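Local coordinates for protein lectin CEL-IV, C-type (Cucumaria echinata, PDB 3ALU) that binds galactose-containing carbohydrates through a calcium ion in a C-type lectin domain and assembles as a tetramer, at residues 10-15 / 57-62; 27-32 / 49-54; 73-78 / 124-129; 81-86 / 144-149; 107-112 / 132-137. All blocks are in the same frame, centred on the assembly; numbering follows the deposited sequence.

Contact 1. Residues 10-15 / 57-62; sequences TGFNGK and AESQAF
This is a strand-to-helix aromatic contact at the margin of the C-type lectin fold, where the beta hairpin formed by strands 10-12 and 15-21 rests against the start of helix 57-70. The hairpin closes through a type I' turn from Phe12 to Lys15, and its strand runs nearly antiparallel to the helix, at 158°. Phe12 and Phe62 each hold CG anti to the backbone N, come from opposite sides and slide past each other. Their rings are nearly parallel, with planes 6° apart, but barely overlap; one face of each ring receives the other residue's CB. Phe62 CB stands over the centre of the Phe12 ring, 3.7 Å from its centroid, and Phe12 CB lies over the Phe62 face, nearer the rim. No hydrogen bond joins the segments. Pro7 and Leu8 of a second subunit pack on the pair. At the edge of the Phe62 ring, in its plane, Thr10 CG2 lies 4.0 Å from Phe62 CZ.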
# COMPACT_ATOMS: atom_id res chain seq x y z
N THR A 10 12.50 -0.60 -2.83
CA THR A 10 11.67 -1.27 -3.81
C THR A 10 11.19 -2.61 -3.24
O THR A 10 11.91 -3.24 -2.48
CB THR A 10 12.38 -1.38 -5.18
OG1 THR A 10 11.41 -1.76 -6.17
CG2 THR A 10 13.55 -2.37 -5.11
N GLY A 11 9.96 -2.98 -3.58
CA GLY A 11 9.23 -4.07 -2.90
C GLY A 11 9.15 -5.33 -3.72
O GLY A 11 9.03 -5.29 -4.96
N PHE A 12 9.21 -6.46 -3.03
CA PHE A 12 8.96 -7.77 -3.65
C PHE A 12 8.43 -8.67 -2.58
O PHE A 12 9.03 -8.81 -1.49
CB PHE A 12 10.23 -8.39 -4.25
CG PHE A 12 9.96 -9.67 -5.04
CD1 PHE A 12 10.18 -10.92 -4.48
CD2 PHE A 12 9.49 -9.60 -6.34
CE1 PHE A 12 9.94 -12.12 -5.24
CE2 PHE A 12 9.22 -10.76 -7.10
CZ PHE A 12 9.44 -12.02 -6.53
N ASN A 13 7.27 -9.26 -2.89
CA ASN A 13 6.63 -10.24 -2.00
C ASN A 13 6.52 -9.79 -0.54
O ASN A 13 6.80 -10.56 0.37
CB ASN A 13 7.42 -11.54 -2.06
CG ASN A 13 6.51 -12.73 -2.20
OD1 ASN A 13 5.92 -13.18 -1.22
ND2 ASN A 13 6.37 -13.24 -3.43
N GLY A 14 6.15 -8.53 -0.34
CA GLY A 14 5.91 -8.02 1.01
C GLY A 14 7.09 -7.43 1.74
O GLY A 14 6.93 -6.91 2.84
N LYS A 15 8.26 -7.48 1.12
CA LYS A 15 9.49 -6.93 1.75
C LYS A 15 10.05 -5.78 0.93
O LYS A 15 9.85 -5.71 -0.27
CB LYS A 15 10.55 -8.02 1.85
CG LYS A 15 10.16 -9.07 2.87
CD LYS A 15 11.13 -10.25 2.86
CE LYS A 15 12.42 -9.87 3.54
NZ LYS A 15 13.24 -11.12 3.80
N ALA A 57 13.37 -19.25 -4.88
CA ALA A 57 13.97 -19.04 -6.17
C ALA A 57 13.53 -17.73 -6.82
O ALA A 57 14.31 -17.07 -7.49
CB ALA A 57 13.62 -20.22 -7.10
N GLU A 58 12.25 -17.39 -6.65
CA GLU A 58 11.72 -16.14 -7.15
C GLU A 58 12.35 -14.94 -6.46
O GLU A 58 12.63 -13.95 -7.11
CB GLU A 58 10.22 -16.09 -6.91
CG GLU A 58 9.46 -17.03 -7.83
CD GLU A 58 7.97 -16.75 -7.85
OE1 GLU A 58 7.30 -17.27 -8.77
OE2 GLU A 58 7.47 -15.99 -6.96
N SER A 59 12.51 -15.01 -5.14
CA SER A 59 13.18 -13.88 -4.42
C SER A 59 14.63 -13.78 -4.90
O SER A 59 15.15 -12.68 -5.12
CB SER A 59 13.17 -14.09 -2.90
OG SER A 59 11.83 -14.04 -2.40
N GLN A 60 15.29 -14.92 -5.11
CA GLN A 60 16.65 -14.90 -5.58
C GLN A 60 16.69 -14.24 -6.95
O GLN A 60 17.61 -13.48 -7.23
CB GLN A 60 17.21 -16.36 -5.64
CG GLN A 60 18.54 -16.51 -6.39
CD GLN A 60 19.70 -15.77 -5.77
OE1 GLN A 60 20.72 -15.55 -6.43
NE2 GLN A 60 19.58 -15.42 -4.50
N ALA A 61 15.72 -14.57 -7.80
CA ALA A 61 15.69 -14.01 -9.15
C ALA A 61 15.48 -12.50 -9.06
O ALA A 61 16.11 -11.76 -9.82
CB ALA A 61 14.61 -14.64 -9.99
N PHE A 62 14.61 -12.08 -8.16
CA PHE A 62 14.32 -10.64 -8.02
C PHE A 62 15.58 -9.89 -7.58
O PHE A 62 15.95 -8.86 -8.17
CB PHE A 62 13.21 -10.37 -7.03
CG PHE A 62 13.14 -8.92 -6.64
CD1 PHE A 62 13.59 -8.51 -5.40
CD2 PHE A 62 12.67 -8.00 -7.54
CE1 PHE A 62 13.56 -7.15 -5.06
CE2 PHE A 62 12.63 -6.66 -7.21
CZ PHE A 62 13.08 -6.23 -6.00

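Contact 2. Residues 27-32 / 49-54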
# COMPACT_ATOMS: atom_id res chain seq x y z
N ASP A 27 30.26 -6.93 8.87
CA ASP A 27 29.68 -6.45 10.12
C ASP A 27 29.23 -4.99 9.98
O ASP A 27 28.19 -4.63 10.48
CB ASP A 27 30.71 -6.57 11.24
CG ASP A 27 30.86 -8.00 11.79
OD1 ASP A 27 29.99 -8.86 11.55
OD2 ASP A 27 31.86 -8.22 12.54
N ASN A 28 30.01 -4.18 9.27
CA ASN A 28 29.63 -2.79 9.04
C ASN A 28 28.44 -2.64 8.09
O ASN A 28 27.63 -1.71 8.26
CB ASN A 28 30.82 -1.95 8.55
CG ASN A 28 31.85 -1.70 9.66
OD1 ASN A 28 33.04 -1.46 9.39
ND2 ASN A 28 31.40 -1.81 10.91
N ALA A 29 28.32 -3.56 7.11
CA ALA A 29 27.14 -3.58 6.22
C ALA A 29 25.91 -3.93 7.01
O ALA A 29 24.89 -3.23 6.93
CB ALA A 29 27.34 -4.54 4.98
N GLU A 30 25.98 -4.99 7.81
CA GLU A 30 24.85 -5.33 8.68
C GLU A 30 24.47 -4.12 9.59
O GLU A 30 23.30 -3.76 9.71
CB GLU A 30 25.16 -6.59 9.48
CG GLU A 30 24.11 -6.93 10.55
CD GLU A 30 22.72 -7.34 10.04
OE1 GLU A 30 21.83 -7.35 10.89
OE2 GLU A 30 22.52 -7.67 8.83
N ASN A 31 25.46 -3.49 10.20
CA ASN A 31 25.16 -2.36 11.08
C ASN A 31 24.55 -1.19 10.32
O ASN A 31 23.68 -0.49 10.85
CB ASN A 31 26.43 -1.90 11.80
CG ASN A 31 26.14 -0.94 12.95
OD1 ASN A 31 26.48 0.24 12.88
ND2 ASN A 31 25.45 -1.45 13.96
N ALA A 32 24.96 -1.00 9.07
CA ALA A 32 24.39 0.05 8.20
C ALA A 32 22.89 -0.23 8.02
O ALA A 32 22.04 0.67 8.15
CB ALA A 32 25.12 0.10 6.87
N GLY A 49 16.22 -2.90 10.41
CA GLY A 49 16.58 -3.52 9.12
C GLY A 49 17.78 -4.44 9.31
O GLY A 49 18.41 -4.50 10.39
N HIS A 50 18.08 -5.18 8.25
CA HIS A 50 19.14 -6.20 8.25
C HIS A 50 19.59 -6.34 6.82
O HIS A 50 18.92 -5.92 5.86
CB HIS A 50 18.61 -7.59 8.70
CG HIS A 50 18.20 -7.61 10.13
ND1 HIS A 50 19.12 -7.61 11.16
CD2 HIS A 50 16.98 -7.51 10.71
CE1 HIS A 50 18.48 -7.53 12.32
NE2 HIS A 50 17.18 -7.47 12.07
N LEU A 51 20.77 -6.93 6.65
CA LEU A 51 21.13 -7.37 5.31
C LEU A 51 20.02 -8.33 4.86
O LEU A 51 19.40 -9.01 5.68
CB LEU A 51 22.47 -8.07 5.33
CG LEU A 51 23.69 -7.17 5.43
CD1 LEU A 51 24.91 -8.00 5.83
CD2 LEU A 51 23.92 -6.48 4.12
N ALA A 52 19.79 -8.38 3.54
CA ALA A 52 18.66 -9.10 2.99
C ALA A 52 18.77 -10.60 3.26
O ALA A 52 19.84 -11.15 3.12
CB ALA A 52 18.59 -8.87 1.49
N SER A 53 17.65 -11.22 3.59
CA SER A 53 17.58 -12.71 3.58
C SER A 53 16.78 -13.14 2.35
O SER A 53 16.10 -12.31 1.79
CB SER A 53 16.94 -13.22 4.84
OG SER A 53 15.58 -12.81 5.04
N ILE A 54 16.88 -14.43 1.95
CA ILE A 54 16.33 -14.87 0.65
C ILE A 54 15.70 -16.22 0.89
O ILE A 54 16.37 -17.11 1.47
CB ILE A 54 17.44 -14.96 -0.42
CG1 ILE A 54 18.19 -13.59 -0.55
CG2 ILE A 54 16.87 -15.44 -1.78
CD1 ILE A 54 19.43 -13.60 -1.47
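A buried carboxylate is the striking element here: Glu30, on helix 26-33, spends one oxygen on an imidazole and the other on the backbone N-H of the next residue along the strand, Leu51. Its CG stands anti to the backbone N, and a bend at chi2 (67°) swings the carboxylate to the strand. In a His-carboxylate hydrogen bond well away from the sugar site, Glu30 OE1 accepts from His50 ND1 at 2.7 Å through its syn lone pair, nearly straight at 168°. Glu30 and His50 run side by side, carboxylate and ring close to coplanar, so the acid meets the imidazole at its edge. Glu30 OE2 takes the N-H of Leu51 at 2.9 Å, but from above the carboxylate plane. Each oxygen has a further partner, Arg34 in a salt bridge to OE1 and Thr99 in a hydrogen bond to OE2, which together would fix the rotation of the group and probably favour its ionised form. The in-plane bond favours this orientation of the His50 ring. Beside this polar grip, Leu51 crosses the glutamate obliquely, its CD1 against Glu30 CB and its CD2 4.0 Å from Ala29 CB. Helix 26-33 is thus fastened to the end of strand 45-51 in the sheet of the C-type lectin domain, while Tyr145 of strand 143-148 packs on both Ala29 and Leu51.

Contact 3. Residues 73-78 / 124-129. With FRU (beta-D-fructofuranose), chain E.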
# COMPACT_ATOMS: atom_id res chain seq x y z
N ASP A 73 27.28 -1.86 -15.74
CA ASP A 73 28.65 -1.64 -16.23
C ASP A 73 29.67 -2.36 -15.35
O ASP A 73 30.87 -2.39 -15.68
CB ASP A 73 28.99 -0.15 -16.24
CG ASP A 73 28.32 0.60 -17.38
OD1 ASP A 73 28.12 1.83 -17.20
OD2 ASP A 73 28.01 -0.03 -18.43
N LEU A 74 29.23 -2.90 -14.22
CA LEU A 74 30.17 -3.55 -13.31
C LEU A 74 30.15 -5.06 -13.49
O LEU A 74 30.98 -5.73 -12.92
CB LEU A 74 29.87 -3.20 -11.85
CG LEU A 74 29.86 -1.71 -11.45
CD1 LEU A 74 29.78 -1.72 -9.92
CD2 LEU A 74 31.08 -0.91 -11.93
N ILE A 75 29.21 -5.58 -14.27
CA ILE A 75 29.10 -7.05 -14.45
C ILE A 75 30.34 -7.62 -15.17
O ILE A 75 30.64 -7.20 -16.29
CB ILE A 75 27.83 -7.45 -15.24
CG1 ILE A 75 26.55 -6.90 -14.59
CG2 ILE A 75 27.70 -9.00 -15.35
CD1 ILE A 75 26.47 -7.09 -13.04
N THR A 76 31.06 -8.53 -14.53
CA THR A 76 32.28 -9.10 -15.13
C THR A 76 32.03 -10.52 -15.64
O THR A 76 30.91 -11.06 -15.52
CB THR A 76 33.48 -9.12 -14.12
OG1 THR A 76 33.29 -10.17 -13.15
CG2 THR A 76 33.64 -7.75 -13.43
N GLY A 77 33.08 -11.13 -16.21
CA GLY A 77 33.03 -12.55 -16.54
C GLY A 77 33.28 -13.41 -15.33
O GLY A 77 33.16 -14.64 -15.42
N GLY A 78 33.69 -12.79 -14.22
CA GLY A 78 33.99 -13.51 -12.97
C GLY A 78 32.80 -13.53 -12.01
O GLY A 78 31.65 -13.58 -12.46
N ILE A 124 25.63 -12.26 -2.97
CA ILE A 124 25.16 -12.47 -4.35
C ILE A 124 26.33 -12.16 -5.25
O ILE A 124 26.91 -11.08 -5.17
CB ILE A 124 23.95 -11.54 -4.67
CG1 ILE A 124 22.69 -12.12 -3.99
CG2 ILE A 124 23.75 -11.35 -6.21
CD1 ILE A 124 21.46 -11.16 -4.02
N ALA A 125 26.71 -13.11 -6.09
CA ALA A 125 27.84 -12.89 -6.98
C ALA A 125 27.25 -12.66 -8.37
O ALA A 125 26.90 -13.61 -9.06
CB ALA A 125 28.80 -14.10 -6.93
N ALA A 126 27.09 -11.40 -8.78
CA ALA A 126 26.31 -11.12 -9.99
C ALA A 126 27.07 -11.16 -11.29
O ALA A 126 26.48 -10.96 -12.39
CB ALA A 126 25.59 -9.74 -9.86
N GLY A 127 28.39 -11.37 -11.20
CA GLY A 127 29.19 -11.60 -12.40
C GLY A 127 28.73 -12.81 -13.17
O GLY A 127 28.01 -13.68 -12.65
N ASP A 128 29.17 -12.92 -14.42
CA ASP A 128 28.68 -13.97 -15.31
C ASP A 128 29.09 -15.38 -14.91
O ASP A 128 28.45 -16.32 -15.34
CB ASP A 128 29.07 -13.72 -16.76
CG ASP A 128 28.35 -12.55 -17.37
OD1 ASP A 128 28.82 -12.06 -18.39
OD2 ASP A 128 27.30 -12.13 -16.85
N TYR A 129 30.11 -15.52 -14.08
CA TYR A 129 30.54 -16.86 -13.64
C TYR A 129 29.44 -17.51 -12.80
O TYR A 129 29.23 -18.71 -12.85
CB TYR A 129 31.85 -16.76 -12.83
CG TYR A 129 32.37 -18.12 -12.44
CD1 TYR A 129 32.82 -19.00 -13.41
CD2 TYR A 129 32.38 -18.52 -11.11
CE1 TYR A 129 33.27 -20.27 -13.09
CE2 TYR A 129 32.84 -19.81 -10.76
CZ TYR A 129 33.30 -20.65 -11.77
OH TYR A 129 33.75 -21.91 -11.47
C1 FRU E . 37.35 -20.87 -12.40
C2 FRU E . 37.77 -20.73 -10.93
C3 FRU E . 38.75 -21.83 -10.51
C4 FRU E . 38.53 -21.93 -9.01
C5 FRU E . 37.07 -21.53 -8.81
C6 FRU E . 36.93 -20.58 -7.63
O1 FRU E . 36.69 -22.13 -12.60
O2 FRU E . 38.37 -19.44 -10.70
O3 FRU E . 40.11 -21.54 -10.85
O4 FRU E . 38.80 -23.25 -8.50
O5 FRU E . 36.64 -20.89 -10.03
O6 FRU E . 36.55 -21.31 -6.47
O HOH W 1 29.12 -8.90 -18.78
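Ile75 and Asp128 cross at about a right angle, while Tyr129 turns its ring away from the loop that holds its backbone. With its CG2 anti to the backbone N, Ile75 sets that methyl 3.5 Å from Asp128 OD2, and its CD1 reaches toward Ala126. Asp128 bends over the carbonyl of Thr76, and a water donates to its OD1 and, weakly, to Ile75 O. Main chains tie the loops: Asp128 N gives a nearly straight bond (173°) to Thr76 O at 2.8 Å, and Tyr129 N binds Gly78 O at 3.0 Å. Gly78 O also lies 3.2 Å from Gly127 CA in a CA-H...O contact. Thr76 OG1 accepts from Gly78 N in an ST turn and also bonds Ala80 O. Tyr129 CG, anti to the backbone N (chi1 -176°), carries the ring to the glycan pocket, where Tyr129 OH accepts from fructose O1 of raffinose at 3.2 Å. Helix 57-70 packs on Ile75 and Ala126, where the loop before strand 82-89 meets the one leaving strand 120-125.

Contact 4. Residues 81-86 / 144-149. With GLA (alpha-D-galactopyranose), chain B; EDO (1,2-ethanediol), chain J.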
# COMPACT_ATOMS: atom_id res chain seq x y z
N PRO A 81 30.19 -8.20 -9.94
CA PRO A 81 30.20 -7.66 -8.57
C PRO A 81 29.56 -8.56 -7.49
O PRO A 81 28.49 -9.12 -7.71
CB PRO A 81 29.40 -6.35 -8.72
CG PRO A 81 28.43 -6.65 -9.82
CD PRO A 81 29.11 -7.62 -10.75
N GLN A 82 30.18 -8.61 -6.31
CA GLN A 82 29.64 -9.37 -5.21
C GLN A 82 28.97 -8.38 -4.26
O GLN A 82 29.55 -7.36 -3.94
CB GLN A 82 30.77 -10.10 -4.51
CG GLN A 82 31.41 -11.05 -5.46
CD GLN A 82 32.54 -11.84 -4.81
OE1 GLN A 82 33.72 -11.52 -4.97
NE2 GLN A 82 32.17 -12.88 -4.07
N VAL A 83 27.78 -8.73 -3.80
CA VAL A 83 26.97 -7.85 -2.98
C VAL A 83 26.54 -8.63 -1.76
O VAL A 83 25.87 -9.69 -1.91
CB VAL A 83 25.73 -7.41 -3.80
CG1 VAL A 83 24.77 -6.54 -2.97
CG2 VAL A 83 26.17 -6.68 -5.14
N TYR A 84 26.86 -8.14 -0.56
CA TYR A 84 26.51 -8.84 0.65
C TYR A 84 25.03 -9.03 0.85
O TYR A 84 24.25 -8.13 0.58
CB TYR A 84 27.04 -8.14 1.90
CG TYR A 84 28.47 -8.42 2.24
CD1 TYR A 84 28.95 -9.76 2.32
CD2 TYR A 84 29.33 -7.38 2.57
CE1 TYR A 84 30.28 -10.00 2.67
CE2 TYR A 84 30.66 -7.62 2.93
CZ TYR A 84 31.11 -8.95 3.01
OH TYR A 84 32.44 -9.18 3.35
N ILE A 85 24.68 -10.23 1.31
CA ILE A 85 23.36 -10.51 1.86
C ILE A 85 23.58 -11.01 3.30
O ILE A 85 24.75 -11.17 3.74
CB ILE A 85 22.62 -11.54 1.01
CG1 ILE A 85 23.43 -12.84 0.96
CG2 ILE A 85 22.37 -10.98 -0.42
CD1 ILE A 85 22.72 -13.96 0.10
N GLY A 86 22.50 -11.29 4.01
CA GLY A 86 22.59 -11.53 5.47
C GLY A 86 23.03 -12.94 5.89
O GLY A 86 22.75 -13.32 7.02
N LYS A 144 29.56 -3.74 -1.80
CA LYS A 144 28.19 -3.22 -1.83
C LYS A 144 27.28 -4.25 -1.11
O LYS A 144 27.70 -5.41 -0.87
CB LYS A 144 27.75 -3.08 -3.26
CG LYS A 144 28.63 -2.06 -4.05
CD LYS A 144 27.97 -1.72 -5.36
CE LYS A 144 28.76 -0.59 -6.10
NZ LYS A 144 30.14 -1.01 -6.51
N TYR A 145 26.06 -3.85 -0.78
CA TYR A 145 25.23 -4.69 0.08
C TYR A 145 23.78 -4.32 -0.14
O TYR A 145 23.46 -3.20 -0.51
CB TYR A 145 25.64 -4.54 1.59
CG TYR A 145 25.58 -3.09 2.11
CD1 TYR A 145 26.65 -2.23 1.89
CD2 TYR A 145 24.48 -2.63 2.82
CE1 TYR A 145 26.61 -0.90 2.34
CE2 TYR A 145 24.42 -1.30 3.29
CZ TYR A 145 25.51 -0.45 3.02
OH TYR A 145 25.49 0.88 3.44
N ILE A 146 22.89 -5.29 0.07
CA ILE A 146 21.45 -5.05 0.04
C ILE A 146 20.86 -5.14 1.42
O ILE A 146 21.03 -6.14 2.14
CB ILE A 146 20.70 -6.05 -0.88
CG1 ILE A 146 21.20 -5.95 -2.32
CG2 ILE A 146 19.21 -5.86 -0.83
CD1 ILE A 146 20.98 -7.26 -3.09
N CYS A 147 20.17 -4.07 1.82
CA CYS A 147 19.37 -4.06 3.06
C CYS A 147 17.91 -4.42 2.79
O CYS A 147 17.35 -4.13 1.68
CB CYS A 147 19.41 -2.66 3.73
SG CYS A 147 21.05 -2.09 4.22
N GLN A 148 17.26 -4.97 3.82
CA GLN A 148 15.81 -5.12 3.85
C GLN A 148 15.29 -4.33 5.06
O GLN A 148 15.91 -4.33 6.11
CB GLN A 148 15.38 -6.61 3.94
CG GLN A 148 15.74 -7.22 5.25
CD GLN A 148 15.40 -8.69 5.31
OE1 GLN A 148 15.50 -9.38 4.30
NE2 GLN A 148 15.04 -9.17 6.50
N LEU A 149 14.16 -3.65 4.89
CA LEU A 149 13.52 -3.04 6.06
C LEU A 149 12.91 -4.14 6.90
O LEU A 149 12.70 -5.24 6.40
CB LEU A 149 12.45 -2.03 5.58
CG LEU A 149 13.07 -0.80 4.89
CD1 LEU A 149 11.97 0.10 4.35
CD2 LEU A 149 13.94 0.02 5.87
C1 GLA B . 37.25 -17.16 -4.93
C2 GLA B . 36.77 -18.37 -4.11
C3 GLA B . 35.35 -18.79 -4.45
C4 GLA B . 34.38 -17.61 -4.34
C5 GLA B . 34.95 -16.42 -5.15
C6 GLA B . 34.09 -15.15 -5.03
O2 GLA B . 37.63 -19.51 -4.37
O3 GLA B . 34.96 -19.86 -3.57
O4 GLA B . 34.29 -17.26 -2.95
O5 GLA B . 36.28 -16.09 -4.71
O6 GLA B . 34.15 -14.71 -3.67
C1 EDO J . 33.34 -8.03 -5.68
O1 EDO J . 32.79 -6.86 -6.26
C2 EDO J . 34.06 -8.83 -6.74
O2 EDO J . 35.27 -9.33 -6.20
O HOH W 2 30.81 -4.98 -4.30
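The rings of Tyr84 and Tyr145 project from one face of the sheet, and it is their stems that meet: Tyr84 CB lies 3.9 Å from Tyr145 CB. Cys147 SG sits at the edge of the Tyr145 ring, in its plane, and outside the segments Phe26 meets Tyr84 edge-to-face while Phe20 meets the Tyr145 ring at a small angle. Between the backbones, parallel pairing links Tyr84 N to Lys144 O at 2.9 Å, on a carbonyl lone pair, and Ile146 N to Tyr84 O at 3.2 Å, nearly along the C=O axis. Val83 CG1 is 3.7 Å from Ile146 CG1, an apolar contact. The amide of Gln82, on an extended chain, reaches the sugar: Gln82 NE2 donates to galactose O6 at 2.7 Å, and Gln82 OE1 accepts from an ethanediol probably left from crystallisation. In the C-type lectin sheet, strand 82-89 pairs parallel with strand 143-148 and antiparallel with 120-125; helix 26-33 packs on Tyr145, and the Cys33-Cys147 disulfide joins that helix to strand 143-148.

Contact 5. Residues 107-112 / 132-137; sequences DGWVSG and GFWADV. With CA (calcium ion), chain K; GLA (alpha-D-galactopyranose), chain B.
Trp134, Trp109 and Gly108 contribute most of the buried surface. Trp109 and Trp134 form a T-shaped pair, planes at 78°, in which Trp134 points its six-membered edge at the indole face of Trp109; Trp134 CE3 stands 3.7 Å above its centre. One face of Trp134 carries Gly108, whose CA lies 3.6 Å from the centroid of the six-membered ring, a CH-pi contact. The backbones clasp the pair: Trp134 N binds Gly108 O at 2.9 Å and Val110 N binds Trp134 O at 3.0 Å, while an Asx turn from Asp107 OD2 to Trp109 N shapes the loop. Trp109 CZ3 reaches on to Asp136 CB at 3.7 Å, so the indole packs against the CB of a calcium ligand. Asp136 gives the ion two atoms, O and OD1, each at 2.4 Å, and Ser120 holds its OD2. With galactose O3 and O4 bound directly to the metal, Asp136 completes, with Glu113, Asn115 and Asn116, the calcium-dependent sugar site of a C-type lectin, here built on the EPN motif.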
# COMPACT_ATOMS: atom_id res chain seq x y z
N ASP A 107 18.31 -22.54 -0.66
CA ASP A 107 19.71 -22.79 -0.97
C ASP A 107 20.05 -22.15 -2.31
O ASP A 107 19.68 -22.67 -3.37
CB ASP A 107 19.90 -24.33 -1.03
CG ASP A 107 21.25 -24.74 -1.56
OD1 ASP A 107 21.50 -25.99 -1.64
OD2 ASP A 107 22.05 -23.86 -1.91
N GLY A 108 20.76 -21.00 -2.28
CA GLY A 108 21.10 -20.30 -3.50
C GLY A 108 22.58 -20.31 -3.84
O GLY A 108 23.05 -19.54 -4.66
N TRP A 109 23.32 -21.21 -3.20
CA TRP A 109 24.76 -21.27 -3.37
C TRP A 109 25.18 -21.73 -4.78
O TRP A 109 24.61 -22.69 -5.31
CB TRP A 109 25.32 -22.28 -2.37
CG TRP A 109 25.16 -21.88 -0.92
CD1 TRP A 109 24.26 -22.39 -0.04
CD2 TRP A 109 25.87 -20.84 -0.24
NE1 TRP A 109 24.41 -21.77 1.20
CE2 TRP A 109 25.38 -20.81 1.10
CE3 TRP A 109 26.88 -19.94 -0.61
CZ2 TRP A 109 25.88 -19.91 2.07
CZ3 TRP A 109 27.39 -19.04 0.36
CH2 TRP A 109 26.89 -19.04 1.68
N VAL A 110 26.17 -21.07 -5.36
CA VAL A 110 26.83 -21.55 -6.59
C VAL A 110 27.39 -22.93 -6.23
O VAL A 110 27.80 -23.16 -5.08
CB VAL A 110 28.01 -20.61 -6.97
CG1 VAL A 110 28.91 -21.21 -8.05
CG2 VAL A 110 27.48 -19.30 -7.48
N SER A 111 27.40 -23.85 -7.19
CA SER A 111 28.02 -25.16 -6.95
C SER A 111 29.44 -25.04 -6.41
O SER A 111 30.25 -24.25 -6.91
CB SER A 111 28.00 -25.97 -8.25
OG SER A 111 28.87 -25.35 -9.20
N GLY A 112 29.72 -25.82 -5.36
CA GLY A 112 31.00 -25.75 -4.64
C GLY A 112 31.13 -24.74 -3.49
O GLY A 112 32.17 -24.71 -2.79
N GLY A 132 24.49 -14.47 -10.24
CA GLY A 132 23.75 -14.00 -9.05
C GLY A 132 23.73 -15.01 -7.90
O GLY A 132 23.42 -14.67 -6.75
N PHE A 133 24.00 -16.29 -8.17
CA PHE A 133 23.98 -17.23 -7.08
C PHE A 133 25.13 -16.94 -6.11
O PHE A 133 26.07 -16.17 -6.45
CB PHE A 133 24.04 -18.67 -7.66
CG PHE A 133 22.80 -19.05 -8.41
CD1 PHE A 133 22.84 -19.24 -9.79
CD2 PHE A 133 21.58 -19.17 -7.74
CE1 PHE A 133 21.67 -19.58 -10.50
CE2 PHE A 133 20.41 -19.49 -8.44
CZ PHE A 133 20.47 -19.68 -9.83
N TRP A 134 25.08 -17.53 -4.92
CA TRP A 134 25.88 -16.99 -3.82
C TRP A 134 27.29 -17.58 -3.74
O TRP A 134 27.50 -18.78 -4.01
CB TRP A 134 25.22 -17.20 -2.45
CG TRP A 134 23.76 -16.94 -2.41
CD1 TRP A 134 23.07 -16.06 -3.18
CD2 TRP A 134 22.83 -17.55 -1.53
NE1 TRP A 134 21.73 -16.10 -2.84
CE2 TRP A 134 21.55 -17.00 -1.82
CE3 TRP A 134 22.94 -18.50 -0.47
CZ2 TRP A 134 20.36 -17.41 -1.15
CZ3 TRP A 134 21.76 -18.90 0.20
CH2 TRP A 134 20.48 -18.35 -0.15
N ALA A 135 28.22 -16.73 -3.31
CA ALA A 135 29.57 -17.17 -2.94
C ALA A 135 29.74 -16.91 -1.46
O ALA A 135 29.16 -15.95 -0.93
CB ALA A 135 30.63 -16.39 -3.72
N ASP A 136 30.53 -17.73 -0.76
CA ASP A 136 30.93 -17.31 0.59
C ASP A 136 32.31 -16.69 0.55
O ASP A 136 33.16 -17.07 -0.30
CB ASP A 136 30.82 -18.41 1.66
CG ASP A 136 31.91 -19.50 1.53
OD1 ASP A 136 32.33 -19.84 0.42
OD2 ASP A 136 32.33 -20.04 2.58
N VAL A 137 32.49 -15.69 1.41
CA VAL A 137 33.72 -14.89 1.40
C VAL A 137 34.12 -14.61 2.83
O VAL A 137 33.32 -14.70 3.75
CB VAL A 137 33.52 -13.52 0.66
CG1 VAL A 137 33.10 -13.69 -0.82
CG2 VAL A 137 32.54 -12.59 1.42
CA CA K . 33.84 -19.15 -1.34
C1 GLA B . 37.25 -17.16 -4.93
C2 GLA B . 36.77 -18.37 -4.11
C3 GLA B . 35.35 -18.79 -4.45
C4 GLA B . 34.38 -17.61 -4.34
C5 GLA B . 34.95 -16.42 -5.15
C6 GLA B . 34.09 -15.15 -5.03
O2 GLA B . 37.63 -19.51 -4.37
O3 GLA B . 34.96 -19.86 -3.57
O4 GLA B . 34.29 -17.26 -2.95
O5 GLA B . 36.28 -16.09 -4.71
O6 GLA B . 34.15 -14.71 -3.67

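In the fold
The five contacts illustrate how a lectin domain separates scaffold from binding surface. Contacts 2 and 4 are the buried ones and adjoin directly, strands 45-51 and 143-148 being sheet neighbours; a buried carboxylate serves the first, main-chain pairing the second. Contact 1, partly buried, relies on apolar ring packing and faces another subunit. Contacts 3 and 5 lie toward the sugar end, where backbone bonds hold the loops, joined in contact 5 by a T-shaped indole pair and a calcium ligand, and they share the pairing of strands 120-125 and 134-137. Contact 4 bridges both regions: its strand 82-89 adjoins 120-125, and its Gln82, Tyr129 of contact 3 and Asp136 of contact 5 line the site of the bound trisaccharide.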